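Local coordinates for Alr1585 protein (Nostoc sp., PDB 5C2I) that binds haem and, as a dye-decolorizing (DyP-type) peroxidase, probably uses hydrogen peroxide to oxidise dyes and related substrates, at residues 49-54 with 176-181; 95-100 with 149-154; 295-300 with 309-314. The protein carries 1 engineered substitution. One frame throughout, in Å; residues are numbered along the deposited sequence.

Interaction 1 (49-54 with 176-181); sequences QFKPEQ and IAEIVH
Lys51 lays its side chain over the backbone at the start of strand 177-189. CB and CG both sit 3.7 Å from Ile176 O, CD passes above the peptide that joins Ile176 to Ala177, and CE comes 3.4 Å from Glu178 OE2, the two side chains crossing at about a right angle. The chain stays extended to its end (chi4 175°, NZ anti to CG), and NZ hydrogen-bonds Arg174 O; Glu178 OE2 lies 4.3 Å from Lys51 NZ, too far for a salt bridge. Beneath this side chain strands 42-50 and 177-189 pair as antiparallel neighbours in the sheet of the DyP alpha+beta barrel domain. Gln49 and Glu178 form a hydrogen-bonded pair, Gln49 N giving to Glu178 O at 3.0 Å and Glu178 N returning to Gln49 O. One step on, Phe50 and Ala177 make a non-hydrogen-bonded pair with CA atoms 4.1 Å apart, and Phe50 CD1 rests against Ala177 CB at 3.8 Å. Past the strand end Lys51 N still donates to Ile176 O, at 3.0 Å. Gln49 CB meets Val180 CG1 at 3.8 Å, while Gln49 NE2 hydrogen-bonds Glu147 O.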
loop_
_atom_site.group_PDB
_atom_site.type_symbol
_atom_site.label_atom_id
_atom_site.label_comp_id
_atom_site.label_asym_id
_atom_site.label_seq_id
_atom_site.Cartn_x
_atom_site.Cartn_y
_atom_site.Cartn_z
ATOM N N GLN A 49 10.574 -9.357 -38.134
ATOM C CA GLN A 49 11.032 -9.545 -39.505
ATOM C C GLN A 49 10.651 -10.959 -39.929
ATOM O O GLN A 49 11.122 -11.968 -39.339
ATOM C CB GLN A 49 12.525 -9.400 -39.611
ATOM C CG GLN A 49 13.083 -9.471 -41.017
ATOM C CD GLN A 49 14.598 -9.329 -40.988
ATOM O OE1 GLN A 49 15.310 -10.293 -41.109
ATOM N NE2 GLN A 49 15.078 -8.121 -40.788
ATOM N N PHE A 50 9.786 -11.041 -40.929
ATOM C CA PHE A 50 9.312 -12.340 -41.394
ATOM C C PHE A 50 10.422 -13.116 -42.087
ATOM O O PHE A 50 11.313 -12.536 -42.717
ATOM C CB PHE A 50 8.078 -12.158 -42.296
ATOM C CG PHE A 50 6.912 -11.513 -41.572
ATOM C CD1 PHE A 50 6.341 -12.126 -40.454
ATOM C CD2 PHE A 50 6.363 -10.332 -42.017
ATOM C CE1 PHE A 50 5.283 -11.538 -39.775
ATOM C CE2 PHE A 50 5.306 -9.748 -41.348
ATOM C CZ PHE A 50 4.765 -10.349 -40.224
ATOM N N LYS A 51 10.382 -14.431 -41.958
ATOM C CA LYS A 51 11.489 -15.254 -42.461
ATOM C C LYS A 51 11.381 -15.423 -43.993
ATOM O O LYS A 51 10.274 -15.563 -44.537
ATOM C CB LYS A 51 11.484 -16.614 -41.796
ATOM C CG LYS A 51 11.766 -16.547 -40.316
ATOM C CD LYS A 51 11.770 -17.938 -39.716
ATOM C CE LYS A 51 12.187 -17.910 -38.258
ATOM N NZ LYS A 51 12.060 -19.278 -37.690
ATOM N N PRO A 52 12.521 -15.380 -44.684
ATOM C CA PRO A 52 12.530 -15.459 -46.139
ATOM C C PRO A 52 11.796 -16.662 -46.681
ATOM O O PRO A 52 11.865 -17.731 -46.097
ATOM C CB PRO A 52 14.030 -15.569 -46.502
ATOM C CG PRO A 52 14.728 -14.901 -45.381
ATOM C CD PRO A 52 13.872 -15.127 -44.139
ATOM N N GLU A 53 11.066 -16.451 -47.776
ATOM C CA GLU A 53 10.427 -17.523 -48.532
ATOM C C GLU A 53 9.332 -18.227 -47.749
ATOM O O GLU A 53 8.999 -19.344 -48.068
ATOM C CB GLU A 53 11.456 -18.578 -48.980
ATOM C CG GLU A 53 12.769 -17.996 -49.485
ATOM C CD GLU A 53 12.681 -17.517 -50.910
ATOM O OE1 GLU A 53 12.333 -18.369 -51.785
ATOM O OE2 GLU A 53 13.014 -16.321 -51.157
ATOM N N GLN A 54 8.725 -17.555 -46.783
ATOM C CA GLN A 54 7.632 -18.158 -46.006
ATOM C C GLN A 54 6.352 -17.351 -46.061
ATOM O O GLN A 54 5.570 -17.339 -45.111
ATOM C CB GLN A 54 8.087 -18.336 -44.566
ATOM C CG GLN A 54 9.403 -19.085 -44.492
ATOM C CD GLN A 54 9.374 -20.176 -43.476
ATOM O OE1 GLN A 54 8.582 -21.105 -43.577
ATOM N NE2 GLN A 54 10.250 -20.082 -42.495
ATOM N N ILE A 176 7.678 -18.508 -37.995
ATOM C CA ILE A 176 7.581 -17.753 -39.250
ATOM C C ILE A 176 8.213 -16.353 -39.225
ATOM O O ILE A 176 8.214 -15.657 -40.238
ATOM C CB ILE A 176 6.105 -17.709 -39.749
ATOM C CG1 ILE A 176 5.116 -17.168 -38.704
ATOM C CG2 ILE A 176 5.655 -19.118 -40.096
ATOM C CD1 ILE A 176 4.994 -15.654 -38.699
ATOM N N ALA A 177 8.723 -15.926 -38.064
ATOM C CA ALA A 177 9.260 -14.569 -37.918
ATOM C C ALA A 177 10.394 -14.543 -36.915
ATOM O O ALA A 177 10.366 -15.290 -35.937
ATOM C CB ALA A 177 8.172 -13.614 -37.458
ATOM N N GLU A 178 11.352 -13.663 -37.150
ATOM C CA GLU A 178 12.333 -13.290 -36.152
ATOM C C GLU A 178 11.740 -12.166 -35.331
ATOM O O GLU A 178 11.195 -11.209 -35.889
ATOM C CB GLU A 178 13.612 -12.765 -36.814
ATOM C CG GLU A 178 14.322 -13.779 -37.700
ATOM C CD GLU A 178 14.846 -14.968 -36.920
ATOM O OE1 GLU A 178 15.125 -14.802 -35.721
ATOM O OE2 GLU A 178 14.942 -16.073 -37.491
ATOM N N ILE A 179 11.813 -12.277 -34.019
ATOM C CA ILE A 179 11.475 -11.154 -33.172
ATOM C C ILE A 179 12.771 -10.363 -33.029
ATOM O O ILE A 179 13.681 -10.806 -32.329
ATOM C CB ILE A 179 10.923 -11.640 -31.824
ATOM C CG1 ILE A 179 9.598 -12.406 -32.046
ATOM C CG2 ILE A 179 10.729 -10.478 -30.893
ATOM C CD1 ILE A 179 9.087 -13.139 -30.827
ATOM N N VAL A 180 12.864 -9.233 -33.706
ATOM C CA VAL A 180 14.138 -8.511 -33.780
ATOM C C VAL A 180 14.294 -7.541 -32.617
ATOM O O VAL A 180 15.398 -7.089 -32.327
ATOM C CB VAL A 180 14.343 -7.791 -35.146
ATOM C CG1 VAL A 180 14.321 -8.806 -36.283
ATOM C CG2 VAL A 180 13.319 -6.686 -35.375
ATOM N N HIS A 181 13.189 -7.205 -31.968
ATOM C CA HIS A 181 13.219 -6.294 -30.840
ATOM C C HIS A 181 11.975 -6.465 -29.995
ATOM O O HIS A 181 10.893 -6.760 -30.540
ATOM C CB HIS A 181 13.345 -4.853 -31.327
ATOM C CG HIS A 181 13.590 -3.893 -30.234
ATOM N ND1 HIS A 181 14.711 -3.963 -29.441
ATOM C CD2 HIS A 181 12.814 -2.920 -29.708
ATOM C CE1 HIS A 181 14.652 -3.014 -28.521
ATOM N NE2 HIS A 181 13.509 -2.373 -28.660
#

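Interaction 2 (95-100 with 149-154); sequences NFFLSR and HALVLI
Phe96 fits its ring against two small bumps of the neighbouring strand. Phe96 CD1 meets Val152 CG2 at 3.9 Å, the methyl lying at the ring edge near its plane, while Phe96 CZ comes 3.8 Å from Ala150 CB. CG is anti to the backbone N (chi1 -178°), and from there the ring extends alongside strand 150-156. Leu98 CD2 approaches the same methyl, Ala150 CB, at 4.0 Å. Helix 55-68 packs on this face, with Trp61, Ile62 and Phe65 touching Phe96. An alanine in place of Phe96 would probably open a gap between Val152, Ala150 and that helix. The strands 93-98 and 150-156 run antiparallel, their short segments at 170°, as neighbours in the sheet of the DyP alpha+beta barrel domain; Leu98 bonds in turn, through its backbone, to Phe457 of strand 448-458. Asn95 with Leu153 and Phe97 with Leu151 are hydrogen-bonded pairs, Phe97 N giving to Leu151 O at 2.9 Å. The face carrying these residues is filled differently: Phe97 and Leu151 lie side by side, pointing the same way, Phe97 CD2 to Leu151 CD2 at 3.8 Å, and Leu153 CB reaches the edge of the Phe97 ring near CE2. Phe456 of strand 448-458 touches both Phe97 and Leu151. Asn95 and Leu153 are likewise aligned, Asn95 CB lying 4.0 Å from Leu153 CB. Asn95 ND2 hydrogen-bonds Gly32 O and Gln31 OE1. At the far end Ser99 N bonds at 2.9 Å to the O of His149, which with Ala150 faces Leu48 in a classic beta bulge.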
loop_
_atom_site.group_PDB
_atom_site.type_symbol
_atom_site.label_atom_id
_atom_site.label_comp_id
_atom_site.label_asym_id
_atom_site.label_seq_id
_atom_site.Cartn_x
_atom_site.Cartn_y
_atom_site.Cartn_z
ATOM N N ASN A 95 -3.057 -5.073 -31.021
ATOM C CA ASN A 95 -2.961 -4.396 -32.301
ATOM C C ASN A 95 -1.952 -5.157 -33.169
ATOM O O ASN A 95 -1.042 -5.845 -32.663
ATOM C CB ASN A 95 -2.380 -2.984 -32.182
ATOM C CG ASN A 95 -3.333 -1.915 -31.719
ATOM O OD1 ASN A 95 -2.970 -1.093 -30.868
ATOM N ND2 ASN A 95 -4.525 -1.839 -32.322
ATOM N N PHE A 96 -2.068 -4.973 -34.469
ATOM C CA PHE A 96 -1.062 -5.451 -35.418
ATOM C C PHE A 96 -0.794 -4.361 -36.456
ATOM O O PHE A 96 -1.741 -3.836 -37.074
ATOM C CB PHE A 96 -1.543 -6.723 -36.103
ATOM C CG PHE A 96 -0.547 -7.323 -37.067
ATOM C CD1 PHE A 96 0.491 -8.091 -36.603
ATOM C CD2 PHE A 96 -0.641 -7.087 -38.431
ATOM C CE1 PHE A 96 1.451 -8.589 -37.475
ATOM C CE2 PHE A 96 0.279 -7.621 -39.316
ATOM C CZ PHE A 96 1.322 -8.382 -38.831
ATOM N N PHE A 97 0.478 -4.045 -36.659
ATOM C CA PHE A 97 0.895 -3.004 -37.613
ATOM C C PHE A 97 1.875 -3.537 -38.649
ATOM O O PHE A 97 2.715 -4.396 -38.327
ATOM C CB PHE A 97 1.551 -1.846 -36.875
ATOM C CG PHE A 97 0.790 -1.330 -35.668
ATOM C CD1 PHE A 97 -0.197 -0.400 -35.794
ATOM C CD2 PHE A 97 1.112 -1.777 -34.381
ATOM C CE1 PHE A 97 -0.882 0.058 -34.669
ATOM C CE2 PHE A 97 0.479 -1.295 -33.269
ATOM C CZ PHE A 97 -0.539 -0.377 -33.402
ATOM N N LEU A 98 1.790 -3.018 -39.869
ATOM C CA LEU A 98 2.729 -3.340 -40.953
ATOM C C LEU A 98 3.517 -2.126 -41.374
ATOM O O LEU A 98 2.963 -1.034 -41.504
ATOM C CB LEU A 98 1.992 -3.907 -42.188
ATOM C CG LEU A 98 1.409 -5.310 -42.003
ATOM C CD1 LEU A 98 0.399 -5.609 -43.091
ATOM C CD2 LEU A 98 2.509 -6.353 -41.977
ATOM N N SER A 99 4.815 -2.321 -41.617
ATOM C CA SER A 99 5.636 -1.313 -42.291
ATOM C C SER A 99 5.481 -1.436 -43.801
ATOM O O SER A 99 4.950 -2.445 -44.301
ATOM C CB SER A 99 7.120 -1.496 -41.929
ATOM O OG SER A 99 7.658 -2.673 -42.526
ATOM N N ARG A 100 5.985 -0.447 -44.540
ATOM C CA ARG A 100 6.045 -0.601 -45.988
ATOM C C ARG A 100 6.821 -1.855 -46.387
ATOM O O ARG A 100 6.405 -2.613 -47.298
ATOM C CB ARG A 100 6.608 0.637 -46.684
ATOM C CG ARG A 100 6.664 0.477 -48.231
ATOM C CD ARG A 100 8.023 -0.022 -48.725
ATOM N NE ARG A 100 9.082 0.982 -48.489
ATOM C CZ ARG A 100 10.382 0.839 -48.737
ATOM N NH1 ARG A 100 10.873 -0.249 -49.308
ATOM N NH2 ARG A 100 11.204 1.863 -48.498
ATOM N N HIS A 149 9.374 -5.504 -40.411
ATOM C CA HIS A 149 8.172 -5.738 -41.211
ATOM C C HIS A 149 6.871 -5.398 -40.528
ATOM O O HIS A 149 5.883 -5.028 -41.167
ATOM C CB HIS A 149 8.138 -7.203 -41.680
ATOM C CG HIS A 149 9.233 -7.562 -42.644
ATOM N ND1 HIS A 149 9.647 -8.850 -42.857
ATOM C CD2 HIS A 149 10.005 -6.793 -43.452
ATOM C CE1 HIS A 149 10.618 -8.869 -43.749
ATOM N NE2 HIS A 149 10.851 -7.632 -44.128
ATOM N N ALA A 150 6.839 -5.584 -39.209
ATOM C CA ALA A 150 5.600 -5.507 -38.471
ATOM C C ALA A 150 5.829 -5.289 -37.002
ATOM O O ALA A 150 6.936 -5.533 -36.487
ATOM C CB ALA A 150 4.791 -6.784 -38.695
ATOM N N LEU A 151 4.785 -4.822 -36.330
ATOM C CA LEU A 151 4.783 -4.660 -34.903
ATOM C C LEU A 151 3.526 -5.353 -34.375
ATOM O O LEU A 151 2.399 -5.022 -34.789
ATOM C CB LEU A 151 4.802 -3.187 -34.536
ATOM C CG LEU A 151 4.558 -2.785 -33.051
ATOM C CD1 LEU A 151 5.538 -3.386 -32.053
ATOM C CD2 LEU A 151 4.536 -1.262 -32.914
ATOM N N VAL A 152 3.716 -6.224 -33.391
ATOM C CA VAL A 152 2.621 -6.764 -32.604
ATOM C C VAL A 152 2.581 -6.021 -31.257
ATOM O O VAL A 152 3.584 -5.929 -30.552
ATOM C CB VAL A 152 2.842 -8.255 -32.374
ATOM C CG1 VAL A 152 1.765 -8.842 -31.511
ATOM C CG2 VAL A 152 2.887 -8.981 -33.704
ATOM N N LEU A 153 1.400 -5.554 -30.868
ATOM C CA LEU A 153 1.227 -4.860 -29.582
ATOM C C LEU A 153 0.175 -5.643 -28.803
ATOM O O LEU A 153 -0.938 -5.835 -29.280
ATOM C CB LEU A 153 0.796 -3.412 -29.821
ATOM C CG LEU A 153 0.563 -2.499 -28.596
ATOM C CD1 LEU A 153 0.655 -1.036 -29.049
ATOM C CD2 LEU A 153 -0.781 -2.758 -27.921
ATOM N N ILE A 154 0.542 -6.092 -27.599
ATOM C CA ILE A 154 -0.365 -6.782 -26.695
ATOM C C ILE A 154 -0.354 -6.105 -25.336
ATOM O O ILE A 154 0.713 -5.756 -24.840
ATOM C CB ILE A 154 0.044 -8.263 -26.492
ATOM C CG1 ILE A 154 0.201 -8.954 -27.856
ATOM C CG2 ILE A 154 -1.056 -9.019 -25.737
ATOM C CD1 ILE A 154 1.617 -9.048 -28.259
#

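Interaction 3 (295-300 with 309-314); sequences GTPVTL and TPTNNF
Two loop segments from the long connection between helix 281-289 and helix 330-334 meet here, near the haem: the side chain of Phe314 is about 5 Å from the bound cofactor. A CH-pi interaction joins them: Pro297 CB lies over one face of the Phe314 ring, 4.0 Å from its centroid and 15° off the normal. Pro297 CG lies above and just beyond the CD1-CE1 side of the ring, 3.5 Å from Phe314 CE1. Thr299 CG2 approaches obliquely, 3.6 Å from Phe314 CD2, while Thr299 OG1 hydrogen-bonds Asp319 OD2. Leu300 CD1 packs on Phe314 CB at 4.0 Å, and the side chains of Leu300 and Thr311 reach toward each other tip to tip. The threonine methyl, Thr311 CG2, also touches Pro297 CD at 3.7 Å, and Val220 of the third subunit packs on both Leu300 and Thr311. Thr311 OG1 closes an ST turn by accepting from Asn313 N. At the other end Arg291 NH1 ties the segments together through bonds to both Gly295 O and Thr311 O. Gly295 has backbone angles (phi 107°) that call for glycine, and its CA lies 4.0 Å from Pro310 CG, with which a CB would collide.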
loop_
_atom_site.group_PDB
_atom_site.type_symbol
_atom_site.label_atom_id
_atom_site.label_comp_id
_atom_site.label_asym_id
_atom_site.label_seq_id
_atom_site.Cartn_x
_atom_site.Cartn_y
_atom_site.Cartn_z
ATOM N N GLY A 295 0.723 19.548 -14.185
ATOM C CA GLY A 295 -0.126 19.863 -15.310
ATOM C C GLY A 295 -0.628 21.292 -15.438
ATOM O O GLY A 295 -1.192 21.655 -16.482
ATOM N N THR A 296 -0.435 22.125 -14.395
ATOM C CA THR A 296 -0.863 23.495 -14.413
ATOM C C THR A 296 -0.245 24.237 -15.631
ATOM O O THR A 296 0.977 24.320 -15.733
ATOM C CB THR A 296 -0.444 24.243 -13.099
ATOM O OG1 THR A 296 -1.056 23.600 -11.958
ATOM C CG2 THR A 296 -0.898 25.690 -13.134
ATOM N N PRO A 297 -1.083 24.841 -16.499
ATOM C CA PRO A 297 -0.511 25.572 -17.645
ATOM C C PRO A 297 0.192 26.857 -17.221
ATOM O O PRO A 297 -0.367 27.655 -16.451
ATOM C CB PRO A 297 -1.746 25.926 -18.496
ATOM C CG PRO A 297 -2.784 24.924 -18.072
ATOM C CD PRO A 297 -2.538 24.729 -16.595
ATOM N N VAL A 298 1.425 27.031 -17.662
ATOM C CA VAL A 298 2.206 28.182 -17.250
ATOM C C VAL A 298 1.657 29.469 -17.896
ATOM O O VAL A 298 1.935 30.552 -17.404
ATOM C CB VAL A 298 3.727 27.991 -17.538
ATOM C CG1 VAL A 298 4.040 28.173 -19.007
ATOM C CG2 VAL A 298 4.569 28.951 -16.679
ATOM N N THR A 299 0.853 29.358 -18.957
ATOM C CA THR A 299 0.207 30.560 -19.508
ATOM C C THR A 299 -0.780 31.139 -18.488
ATOM O O THR A 299 -1.036 32.319 -18.500
ATOM C CB THR A 299 -0.426 30.332 -20.922
ATOM O OG1 THR A 299 -0.705 31.599 -21.519
ATOM C CG2 THR A 299 -1.688 29.513 -20.857
ATOM N N LEU A 300 -1.299 30.279 -17.601
ATOM C CA LEU A 300 -2.326 30.685 -16.659
ATOM C C LEU A 300 -1.800 31.027 -15.284
ATOM O O LEU A 300 -2.485 31.705 -14.538
ATOM C CB LEU A 300 -3.392 29.591 -16.522
ATOM C CG LEU A 300 -4.153 29.177 -17.791
ATOM C CD1 LEU A 300 -5.193 28.125 -17.446
ATOM C CD2 LEU A 300 -4.818 30.373 -18.477
ATOM N N THR A 309 -6.528 16.302 -11.761
ATOM C CA THR A 309 -6.945 16.386 -13.190
ATOM C C THR A 309 -6.655 17.809 -13.720
ATOM O O THR A 309 -7.384 18.764 -13.422
ATOM C CB THR A 309 -8.433 16.026 -13.333
ATOM O OG1 THR A 309 -8.591 14.660 -12.901
ATOM C CG2 THR A 309 -8.918 16.140 -14.775
ATOM N N PRO A 310 -5.540 17.973 -14.426
ATOM C CA PRO A 310 -5.164 19.299 -14.883
ATOM C C PRO A 310 -6.117 19.868 -15.910
ATOM O O PRO A 310 -6.744 19.129 -16.678
ATOM C CB PRO A 310 -3.813 19.094 -15.579
ATOM C CG PRO A 310 -3.462 17.654 -15.394
ATOM C CD PRO A 310 -4.652 16.918 -14.921
ATOM N N THR A 311 -6.231 21.184 -15.918
ATOM C CA THR A 311 -7.050 21.812 -16.929
ATOM C C THR A 311 -6.390 21.748 -18.318
ATOM O O THR A 311 -5.166 21.804 -18.429
ATOM C CB THR A 311 -7.384 23.276 -16.555
ATOM O OG1 THR A 311 -8.463 23.722 -17.384
ATOM C CG2 THR A 311 -6.198 24.208 -16.716
ATOM N N ASN A 312 -7.232 21.647 -19.352
ATOM C CA ASN A 312 -6.834 21.853 -20.742
ATOM C C ASN A 312 -7.537 22.999 -21.401
ATOM O O ASN A 312 -7.428 23.201 -22.636
ATOM C CB ASN A 312 -7.014 20.569 -21.560
ATOM C CG ASN A 312 -6.091 20.546 -22.773
ATOM O OD1 ASN A 312 -4.945 20.992 -22.700
ATOM N ND2 ASN A 312 -6.605 20.082 -23.879
ATOM N N ASN A 313 -8.253 23.776 -20.574
ATOM C CA ASN A 313 -9.114 24.767 -21.116
ATOM C C ASN A 313 -8.382 26.090 -21.179
ATOM O O ASN A 313 -8.577 26.959 -20.349
ATOM C CB ASN A 313 -10.395 24.920 -20.319
ATOM C CG ASN A 313 -11.365 25.845 -21.001
ATOM O OD1 ASN A 313 -11.635 25.690 -22.211
ATOM N ND2 ASN A 313 -11.948 26.782 -20.244
ATOM N N PHE A 314 -7.547 26.244 -22.196
ATOM C CA PHE A 314 -6.879 27.487 -22.353
ATOM C C PHE A 314 -6.430 27.653 -23.764
ATOM O O PHE A 314 -6.389 26.689 -24.557
ATOM C CB PHE A 314 -5.669 27.581 -21.413
ATOM C CG PHE A 314 -4.580 26.582 -21.693
ATOM C CD1 PHE A 314 -4.628 25.314 -21.167
ATOM C CD2 PHE A 314 -3.518 26.912 -22.527
ATOM C CE1 PHE A 314 -3.640 24.382 -21.459
ATOM C CE2 PHE A 314 -2.537 25.995 -22.811
ATOM C CZ PHE A 314 -2.590 24.706 -22.279
#

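Overall arrangement
Interactions 1 and 2 belong to one antiparallel sheet, with strand order 93-98, 150-156, 42-50, 177-189, and their centres are 12 Å apart. Interaction 2 is nested along the chain inside the loop that interaction 1 closes. The two touch directly: Phe50 N probably bonds His149 ND1 at 2.9 Å, and Phe50 CZ reaches Phe96 CZ at 4.2 Å. Interaction 3 follows both in sequence, in the C-terminal DyP peroxidase region and on the opposite side of the chain's centre, its centre 46 Å from that of interaction 1 and 35 Å from that of interaction 2. The first two thus join strands of the N-terminal alpha+beta barrel domain, whereas the third packs two loop segments together close to the haem.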